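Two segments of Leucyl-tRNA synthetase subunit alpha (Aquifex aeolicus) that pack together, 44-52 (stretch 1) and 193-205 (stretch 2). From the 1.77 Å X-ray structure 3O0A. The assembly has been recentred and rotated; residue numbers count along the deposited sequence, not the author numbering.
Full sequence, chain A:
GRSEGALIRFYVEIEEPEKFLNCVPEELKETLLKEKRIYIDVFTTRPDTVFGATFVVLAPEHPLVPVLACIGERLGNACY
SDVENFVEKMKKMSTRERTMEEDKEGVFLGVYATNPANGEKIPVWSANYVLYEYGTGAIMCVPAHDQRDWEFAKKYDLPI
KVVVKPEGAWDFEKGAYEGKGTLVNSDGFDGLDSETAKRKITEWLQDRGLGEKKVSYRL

Stretch 1 (44-52) TTRPDTVFG
Stretch 2, residues 193-205: DSETAKRKITEWL

What forms the apolar centre? Ile201, on the helix that begins at 194 and runs on past 205, points toward the 3-10 segment 47-52 with chi1 m and chi2 t. Its CG2 meets Val50 CG1 at 3.7 Å and Pro47 O at 3.6 Å, while its CD1 lies near the plane of the Phe51 ring, at its edge, 4.1 Å from CE1. The branched side chain thus reaches four residues of the short segment, its CD1 also lying 4.0 Å from Asp48 O. Val50 points toward the helix with chi1 p; Phe51 starts sideways, and chi1 m with chi2 82° brings its ring nearer, CZ lying 3.9 Å from Trp204 CZ3. Trp204 has chi1 t and chi2 60°. The contact buries 494 Å² summed over both sides; Val50, Phe51 and Ile201 are buried.

How closely do the backbones approach? Asp48 CA and Lys198 CA are 4.4 Å apart. Asp48 CB touches Ser194 O at 3.2 Å and Ala197 CB at 4.0 Å; the small alanine suits this near approach. Beside it, the compact ring of Pro47, C-gamma endo, puts CG 3.8 Å from Lys198 O and 3.4 Å from Thr202 OG1. That hydroxyl, with chi1 m, donates to Lys198 O at 2.6 Å, so its polarity is satisfied within the helix.

What organises the polar edge, where no direct hydrogen bond crosses? Each stretch pairs its own charges. Asp48, chi1 p, receives Arg46 NE at OD1 (2.9 Å) and Arg46 NH2 at OD2 (3.0 Å); Arg46 is m at chi1 through chi3. Lys198, chi1 m and then extended, bonds through NZ to Glu195 OE1 at 2.9 Å, and its CE packs 3.5 Å from Asp48 OD1.

What links the two sides there? One water donates to Asp48 OD2 at 2.9 Å and Glu195 OE2 at 2.8 Å, and accepts from Ser194 OG at 2.7 Å, with Ser194 at chi1 p.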

# COMPACT_ATOMS: atom_id res chain seq x y z
N THR A 44 -0.25 3.31 -9.20
CA THR A 44 0.81 4.26 -8.84
C THR A 44 1.41 4.93 -10.07
O THR A 44 1.59 4.29 -11.09
CB THR A 44 1.96 3.58 -8.02
OG1 THR A 44 2.96 4.57 -7.70
CG2 THR A 44 2.61 2.43 -8.78
N THR A 45 1.72 6.22 -9.95
CA THR A 45 2.48 6.91 -10.99
C THR A 45 3.98 6.83 -10.67
O THR A 45 4.81 7.40 -11.38
CB THR A 45 2.06 8.40 -11.14
OG1 THR A 45 2.30 9.09 -9.90
CG2 THR A 45 0.59 8.49 -11.50
N ARG A 46 4.30 6.11 -9.60
CA ARG A 46 5.69 5.95 -9.14
C ARG A 46 6.12 4.48 -8.99
O ARG A 46 6.57 4.06 -7.92
CB ARG A 46 5.91 6.72 -7.84
CG ARG A 46 5.86 8.26 -7.96
CD ARG A 46 6.86 8.83 -8.96
NE ARG A 46 8.25 8.48 -8.67
CZ ARG A 46 9.04 9.11 -7.79
NH1 ARG A 46 8.58 10.15 -7.09
NH2 ARG A 46 10.29 8.71 -7.63
N PRO A 47 6.01 3.69 -10.08
CA PRO A 47 6.40 2.29 -9.95
C PRO A 47 7.90 2.12 -9.69
O PRO A 47 8.33 1.08 -9.20
CB PRO A 47 5.97 1.69 -11.29
CG PRO A 47 6.07 2.84 -12.25
CD PRO A 47 5.58 4.01 -11.45
N ASP A 48 8.69 3.16 -10.01
CA ASP A 48 10.12 3.19 -9.70
C ASP A 48 10.42 3.10 -8.20
O ASP A 48 11.54 2.77 -7.82
CB ASP A 48 10.81 4.43 -10.31
CG ASP A 48 10.15 5.75 -9.89
OD1 ASP A 48 8.92 5.82 -9.70
OD2 ASP A 48 10.88 6.75 -9.78
N THR A 49 9.41 3.36 -7.37
CA THR A 49 9.55 3.38 -5.91
C THR A 49 8.98 2.13 -5.22
O THR A 49 8.92 2.07 -3.98
CB THR A 49 8.91 4.64 -5.28
OG1 THR A 49 7.48 4.59 -5.41
CG2 THR A 49 9.46 5.92 -5.94
N VAL A 50 8.58 1.13 -6.00
CA VAL A 50 7.85 -0.02 -5.45
C VAL A 50 8.65 -0.77 -4.36
O VAL A 50 8.07 -1.28 -3.40
CB VAL A 50 7.35 -0.99 -6.57
CG1 VAL A 50 8.53 -1.68 -7.24
CG2 VAL A 50 6.34 -2.04 -5.99
N PHE A 51 9.97 -0.81 -4.50
CA PHE A 51 10.78 -1.50 -3.50
C PHE A 51 10.77 -0.74 -2.17
O PHE A 51 11.15 -1.30 -1.13
CB PHE A 51 12.22 -1.71 -3.98
CG PHE A 51 12.35 -2.77 -5.05
CD1 PHE A 51 12.09 -2.47 -6.38
CD2 PHE A 51 12.76 -4.07 -4.71
CE1 PHE A 51 12.21 -3.46 -7.38
CE2 PHE A 51 12.90 -5.06 -5.69
CZ PHE A 51 12.62 -4.76 -7.04
N GLY A 52 10.33 0.51 -2.20
CA GLY A 52 10.31 1.37 -1.02
C GLY A 52 8.97 1.39 -0.31
O GLY A 52 8.79 2.12 0.66
N ASP A 193 18.56 4.90 -13.31
CA ASP A 193 17.89 6.19 -13.20
C ASP A 193 16.41 5.93 -13.01
O ASP A 193 15.85 5.01 -13.62
CB ASP A 193 18.11 7.05 -14.45
CG ASP A 193 19.58 7.29 -14.75
OD1 ASP A 193 20.39 7.41 -13.80
OD2 ASP A 193 19.93 7.36 -15.95
N SER A 194 15.79 6.71 -12.14
CA SER A 194 14.44 6.40 -11.68
C SER A 194 13.40 6.44 -12.81
O SER A 194 12.47 5.63 -12.81
CB SER A 194 14.04 7.27 -10.49
OG SER A 194 14.26 8.65 -10.72
N GLU A 195 13.58 7.33 -13.78
CA GLU A 195 12.64 7.37 -14.92
C GLU A 195 12.69 6.08 -15.75
O GLU A 195 11.65 5.50 -16.07
CB GLU A 195 12.83 8.62 -15.80
CG GLU A 195 12.49 9.94 -15.11
CD GLU A 195 11.09 9.97 -14.50
OE1 GLU A 195 10.10 9.74 -15.23
OE2 GLU A 195 10.99 10.23 -13.28
N THR A 196 13.91 5.62 -16.04
CA THR A 196 14.10 4.33 -16.73
C THR A 196 13.52 3.17 -15.91
O THR A 196 12.89 2.25 -16.46
CB THR A 196 15.59 4.07 -17.00
OG1 THR A 196 16.12 5.14 -17.80
CG2 THR A 196 15.79 2.74 -17.74
N ALA A 197 13.72 3.23 -14.60
CA ALA A 197 13.23 2.20 -13.68
C ALA A 197 11.71 2.08 -13.69
O ALA A 197 11.18 1.00 -13.48
CB ALA A 197 13.72 2.47 -12.27
N LYS A 198 11.00 3.19 -13.93
CA LYS A 198 9.54 3.11 -14.03
C LYS A 198 9.14 2.08 -15.08
O LYS A 198 8.33 1.19 -14.80
CB LYS A 198 8.93 4.48 -14.38
CG LYS A 198 8.90 5.45 -13.22
CD LYS A 198 8.36 6.80 -13.67
CE LYS A 198 8.52 7.84 -12.56
NZ LYS A 198 8.18 9.20 -13.10
N ARG A 199 9.72 2.18 -16.27
CA ARG A 199 9.44 1.24 -17.36
C ARG A 199 9.92 -0.17 -17.06
O ARG A 199 9.19 -1.14 -17.27
CB ARG A 199 10.08 1.75 -18.65
CG ARG A 199 9.91 0.85 -19.85
CD ARG A 199 10.14 1.63 -21.15
NE ARG A 199 11.55 1.87 -21.45
CZ ARG A 199 12.24 2.97 -21.13
NH1 ARG A 199 11.68 3.96 -20.44
NH2 ARG A 199 13.52 3.06 -21.48
N LYS A 200 11.17 -0.29 -16.62
CA LYS A 200 11.79 -1.60 -16.44
C LYS A 200 11.07 -2.39 -15.35
O LYS A 200 10.79 -3.58 -15.52
CB LYS A 200 13.29 -1.48 -16.12
CG LYS A 200 14.15 -0.85 -17.22
CD LYS A 200 14.12 -1.65 -18.50
CE LYS A 200 15.01 -0.99 -19.55
NZ LYS A 200 15.10 -1.85 -20.74
N ILE A 201 10.74 -1.72 -14.24
CA ILE A 201 10.01 -2.37 -13.15
C ILE A 201 8.59 -2.75 -13.57
O ILE A 201 8.11 -3.87 -13.29
CB ILE A 201 10.01 -1.52 -11.85
CG1 ILE A 201 11.43 -1.53 -11.26
CG2 ILE A 201 8.94 -2.04 -10.85
CD1 ILE A 201 11.69 -0.51 -10.17
N THR A 202 7.92 -1.85 -14.28
CA THR A 202 6.56 -2.11 -14.72
C THR A 202 6.53 -3.30 -15.69
O THR A 202 5.67 -4.18 -15.55
CB THR A 202 5.88 -0.87 -15.36
OG1 THR A 202 5.89 0.23 -14.44
CG2 THR A 202 4.44 -1.18 -15.68
N GLU A 203 7.47 -3.36 -16.63
CA GLU A 203 7.51 -4.50 -17.57
C GLU A 203 7.77 -5.83 -16.86
O GLU A 203 7.19 -6.85 -17.23
CB GLU A 203 8.53 -4.31 -18.69
CG GLU A 203 8.83 -5.61 -19.48
CD GLU A 203 7.70 -6.10 -20.40
OE1 GLU A 203 6.55 -6.32 -19.92
OE2 GLU A 203 7.97 -6.31 -21.60
N TRP A 204 8.67 -5.80 -15.88
CA TRP A 204 9.00 -7.00 -15.10
C TRP A 204 7.78 -7.52 -14.35
O TRP A 204 7.47 -8.71 -14.39
CB TRP A 204 10.13 -6.66 -14.13
CG TRP A 204 10.59 -7.75 -13.20
CD1 TRP A 204 11.12 -8.98 -13.53
CD2 TRP A 204 10.64 -7.66 -11.78
NE1 TRP A 204 11.45 -9.67 -12.39
CE2 TRP A 204 11.17 -8.88 -11.30
CE3 TRP A 204 10.26 -6.68 -10.86
CZ2 TRP A 204 11.35 -9.13 -9.94
CZ3 TRP A 204 10.43 -6.93 -9.50
CH2 TRP A 204 10.98 -8.15 -9.07
N LEU A 205 7.09 -6.62 -13.65
CA LEU A 205 5.87 -7.02 -12.97
C LEU A 205 4.82 -7.55 -13.95
O LEU A 205 4.14 -8.54 -13.65
CB LEU A 205 5.31 -5.83 -12.19
CG LEU A 205 6.14 -5.48 -10.96
CD1 LEU A 205 5.71 -4.12 -10.43
CD2 LEU A 205 6.00 -6.54 -9.87
O HOH W 1 11.64 9.37 -10.74